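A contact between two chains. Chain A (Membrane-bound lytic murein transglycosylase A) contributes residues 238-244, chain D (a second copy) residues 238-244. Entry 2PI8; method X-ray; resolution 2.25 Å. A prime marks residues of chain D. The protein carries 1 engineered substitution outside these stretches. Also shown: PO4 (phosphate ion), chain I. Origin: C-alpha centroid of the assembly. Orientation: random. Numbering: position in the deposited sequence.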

ATOM      1  N   PRO A 238       0.323  12.499  13.075  1.00 27.14           N
ATOM      2  CA  PRO A 238       0.402  11.323  12.202  1.00 27.69           C
ATOM      3  C   PRO A 238      -0.973  10.798  11.799  1.00 28.60           C
ATOM      4  O   PRO A 238      -1.800  10.481  12.656  1.00 30.65           O
ATOM      5  CB  PRO A 238       1.134  10.303  13.074  1.00 27.56           C
ATOM      6  CG  PRO A 238       1.979  11.154  13.956  1.00 27.84           C
ATOM      7  CD  PRO A 238       1.028  12.248  14.343  1.00 27.15           C
ATOM      8  N   GLN A 239      -1.220  10.737  10.493  1.00 28.65           N
ATOM      9  CA  GLN A 239      -2.489  10.237   9.979  1.00 27.64           C
ATOM     10  C   GLN A 239      -2.340   8.786   9.552  1.00 28.34           C
ATOM     11  O   GLN A 239      -3.302   8.156   9.112  1.00 30.87           O
ATOM     12  CB  GLN A 239      -2.985  11.089   8.810  1.00 25.47           C
ATOM     13  CG  GLN A 239      -3.339  12.522   9.187  1.00 24.65           C
ATOM     14  CD  GLN A 239      -4.352  12.613  10.320  1.00 25.57           C
ATOM     15  OE1 GLN A 239      -5.287  11.815  10.406  1.00 24.91           O
ATOM     16  NE2 GLN A 239      -4.167  13.592  11.196  1.00 22.52           N
ATOM     17  N   SER A 240      -1.117   8.276   9.673  1.00 28.85           N
ATOM     18  CA  SER A 240      -0.799   6.896   9.338  1.00 30.15           C
ATOM     19  C   SER A 240      -1.226   6.510   7.922  1.00 30.73           C
ATOM     20  O   SER A 240      -2.250   5.856   7.728  1.00 35.21           O
ATOM     21  CB  SER A 240      -1.434   5.967  10.377  1.00 30.01           C
ATOM     22  OG  SER A 240      -1.053   4.622  10.175  1.00 36.08           O
ATOM     23  N   PHE A 241      -0.433   6.926   6.942  1.00 29.00           N
ATOM     24  CA  PHE A 241      -0.692   6.645   5.531  1.00 29.20           C
ATOM     25  C   PHE A 241      -2.073   7.083   5.046  1.00 29.38           C
ATOM     26  O   PHE A 241      -2.884   6.268   4.602  1.00 27.41           O
ATOM     27  CB  PHE A 241      -0.464   5.164   5.206  1.00 27.28           C
ATOM     28  CG  PHE A 241      -0.324   4.888   3.733  1.00 27.03           C
ATOM     29  CD1 PHE A 241       0.623   5.569   2.978  1.00 27.64           C
ATOM     30  CD2 PHE A 241      -1.141   3.959   3.100  1.00 28.86           C
ATOM     31  CE1 PHE A 241       0.756   5.335   1.614  1.00 26.95           C
ATOM     32  CE2 PHE A 241      -1.016   3.716   1.732  1.00 26.96           C
ATOM     33  CZ  PHE A 241      -0.065   4.406   0.991  1.00 27.91           C
ATOM     34  N   ALA A 242      -2.327   8.382   5.142  1.00 30.04           N
ATOM     35  CA  ALA A 242      -3.587   8.964   4.700  1.00 28.71           C
ATOM     36  C   ALA A 242      -3.263   9.954   3.589  1.00 29.31           C
ATOM     37  O   ALA A 242      -2.157  10.493   3.539  1.00 31.75           O
ATOM     38  CB  ALA A 242      -4.271   9.671   5.858  1.00 27.91           C
ATOM     39  N   PRO A 243      -4.214  10.194   2.669  1.00 28.21           N
ATOM     40  CA  PRO A 243      -3.974  11.136   1.572  1.00 26.40           C
ATOM     41  C   PRO A 243      -3.709  12.551   2.084  1.00 24.89           C
ATOM     42  O   PRO A 243      -4.169  12.926   3.164  1.00 25.37           O
ATOM     43  CB  PRO A 243      -5.270  11.051   0.764  1.00 25.66           C
ATOM     44  CG  PRO A 243      -6.295  10.699   1.797  1.00 25.83           C
ATOM     45  CD  PRO A 243      -5.579   9.647   2.596  1.00 27.55           C
ATOM     46  N   VAL A 244      -2.935  13.318   1.321  1.00 24.52           N
ATOM     47  CA  VAL A 244      -2.604  14.687   1.698  1.00 23.54           C
ATOM     48  C   VAL A 244      -3.855  15.553   1.709  1.00 22.51           C
ATOM     49  O   VAL A 244      -4.479  15.766   0.675  1.00 24.12           O
ATOM     50  CB  VAL A 244      -1.573  15.312   0.736  1.00 23.64           C
ATOM     51  CG1 VAL A 244      -1.257  16.743   1.158  1.00 22.72           C
ATOM     52  CG2 VAL A 244      -0.311  14.479   0.711  1.00 20.52           C
TER
ATOM     53  N   PRO D 238     -13.208   7.449   9.659  1.00 29.73           N
ATOM     54  CA  PRO D 238     -12.186   6.952   8.730  1.00 30.82           C
ATOM     55  C   PRO D 238     -10.780   7.411   9.103  1.00 31.46           C
ATOM     56  O   PRO D 238     -10.549   8.597   9.348  1.00 33.21           O
ATOM     57  CB  PRO D 238     -12.626   7.549   7.395  1.00 31.96           C
ATOM     58  CG  PRO D 238     -14.105   7.654   7.544  1.00 31.33           C
ATOM     59  CD  PRO D 238     -14.242   8.204   8.933  1.00 30.08           C
ATOM     60  N   GLN D 239      -9.850   6.463   9.145  1.00 32.30           N
ATOM     61  CA  GLN D 239      -8.463   6.751   9.492  1.00 33.45           C
ATOM     62  C   GLN D 239      -7.513   6.587   8.312  1.00 34.48           C
ATOM     63  O   GLN D 239      -6.361   7.021   8.372  1.00 34.24           O
ATOM     64  CB  GLN D 239      -8.007   5.868  10.655  1.00 33.56           C
ATOM     65  CG  GLN D 239      -8.771   6.096  11.953  1.00 32.53           C
ATOM     66  CD  GLN D 239      -8.675   7.526  12.457  1.00 31.50           C
ATOM     67  OE1 GLN D 239      -7.690   8.225  12.209  1.00 30.76           O
ATOM     68  NE2 GLN D 239      -9.703   7.966  13.175  1.00 31.26           N
ATOM     69  N   SER D 240      -7.992   5.921   7.261  1.00 35.32           N
ATOM     70  CA  SER D 240      -7.220   5.698   6.040  1.00 36.18           C
ATOM     71  C   SER D 240      -5.964   4.841   6.223  1.00 36.42           C
ATOM     72  O   SER D 240      -4.859   5.361   6.378  1.00 39.92           O
ATOM     73  CB  SER D 240      -6.873   7.048   5.396  1.00 36.41           C
ATOM     74  OG  SER D 240      -6.123   6.886   4.208  1.00 39.53           O
ATOM     75  N   PHE D 241      -6.153   3.525   6.183  1.00 35.48           N
ATOM     76  CA  PHE D 241      -5.078   2.542   6.333  1.00 33.89           C
ATOM     77  C   PHE D 241      -4.165   2.778   7.535  1.00 31.04           C
ATOM     78  O   PHE D 241      -2.952   2.954   7.400  1.00 29.18           O
ATOM     79  CB  PHE D 241      -4.260   2.423   5.041  1.00 36.14           C
ATOM     80  CG  PHE D 241      -3.445   1.160   4.958  1.00 39.09           C
ATOM     81  CD1 PHE D 241      -4.050  -0.084   5.115  1.00 41.59           C
ATOM     82  CD2 PHE D 241      -2.074   1.212   4.734  1.00 40.48           C
ATOM     83  CE1 PHE D 241      -3.302  -1.257   5.051  1.00 43.13           C
ATOM     84  CE2 PHE D 241      -1.316   0.044   4.667  1.00 41.92           C
ATOM     85  CZ  PHE D 241      -1.931  -1.192   4.827  1.00 42.59           C
ATOM     86  N   ALA D 242      -4.775   2.782   8.713  1.00 29.45           N
ATOM     87  CA  ALA D 242      -4.066   2.973   9.968  1.00 27.28           C
ATOM     88  C   ALA D 242      -4.212   1.682  10.764  1.00 28.04           C
ATOM     89  O   ALA D 242      -5.184   0.946  10.581  1.00 28.44           O
ATOM     90  CB  ALA D 242      -4.672   4.141  10.738  1.00 26.27           C
ATOM     91  N   PRO D 243      -3.240   1.372  11.638  1.00 28.39           N
ATOM     92  CA  PRO D 243      -3.318   0.146  12.438  1.00 28.57           C
ATOM     93  C   PRO D 243      -4.528   0.164  13.374  1.00 28.76           C
ATOM     94  O   PRO D 243      -4.999   1.232  13.773  1.00 29.36           O
ATOM     95  CB  PRO D 243      -1.996   0.161  13.210  1.00 28.40           C
ATOM     96  CG  PRO D 243      -1.691   1.621  13.340  1.00 28.41           C
ATOM     97  CD  PRO D 243      -2.019   2.130  11.962  1.00 28.86           C
ATOM     98  N   VAL D 244      -5.049  -1.020  13.683  1.00 27.08           N
ATOM     99  CA  VAL D 244      -6.205  -1.146  14.563  1.00 23.95           C
ATOM    100  C   VAL D 244      -5.873  -0.637  15.960  1.00 23.39           C
ATOM    101  O   VAL D 244      -5.060  -1.228  16.669  1.00 25.99           O
ATOM    102  CB  VAL D 244      -6.687  -2.607  14.654  1.00 23.54           C
ATOM    103  CG1 VAL D 244      -7.907  -2.709  15.560  1.00 23.00           C
ATOM    104  CG2 VAL D 244      -7.011  -3.134  13.270  1.00 23.38           C
TER
HETATM  105  P   PO4 I 699      -8.178  14.864  12.502  1.00 20.86           P
HETATM  106  O1  PO4 I 699      -8.119  16.130  11.730  1.00 22.68           O
HETATM  107  O2  PO4 I 699      -6.830  14.546  13.033  1.00 21.95           O
HETATM  108  O3  PO4 I 699      -8.634  13.764  11.613  1.00 25.44           O
HETATM  109  O4  PO4 I 699      -9.129  15.016  13.628  1.00 22.82           O

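The same loop from two copies of the protein meets itself here, and the pairing of CA atoms shows the near-symmetry: Phe241 faces Phe241′, while Ser240 lies across from Ala242′ and Ala242 from Ser240′. Neither loop forms a regular strand along the contact, and about 310 Å² is buried in all, so this is a small, close touch.

Pro238 makes no contact with the other stretch. At Gln239 the backbone takes part: its O sits 3.3 Å from Gln239′ O, two acceptors with no proton to share. The side chain leaves CA sideways, and its end, although nearer the partner loop than its start, comes no closer than 4.7 Å, from Gln239 OE1 to Gln239′ OE1. Gln239 NE2 instead gives a weak hydrogen bond, 3.4 Å long, to O2 of the phosphate ion, which probably came from the crystallisation liquor.

Ser240 has more of its surface covered by the other loop than any other residue of the chain A stretch. With phi and psi both positive, as they are again at Phe241, the chain takes a tight path, and the carbonyls crowd at the middle of the interface. Ser240 O lies 3.0 Å from Ser240′ O and 3.0 Å from Phe241′ O, and none of these oxygens can donate to another. The lesson for a designer is that close N/O distances do not by themselves make a polar network. The CA-to-CB bond of Ser240 points toward chain D, and with chi1 in t Ser240 OG comes within 3.2 Å of Pro243′ CD and 3.4 Å of Ala242′ CA. The hydroxyl thus sits against Ala242′ and the CD of Pro243′.

Phe241 repeats the crowding, its O only 2.8 Å from Ser240′ O, but here there is some compensation: Ser240′ OG donates a weak hydrogen bond of 3.3 Å to Phe241 O. It is the one hydrogen bond between the two stretches. The CA-to-CB bond of Phe241 also points toward the partner, and its ring meets that of Phe241′ rim to rim. CD2 of Phe241 and CD2 of Phe241′ are 3.3 Å apart, with centroids 5.9 Å apart and planes at 75°; neither ring lies over the face of the other, so this is an apolar touch of rims, not a stack.

Ala242 and Pro243 return the pattern from the other side of the pairing. Ala242 CA lies 3.3 Å from Ser240′ OG, and its CB is 3.7 Å from Ser240′ CB; Pro243 CD lies 3.2 Å from Ser240′ OG. Val244, like Pro238, is out of reach.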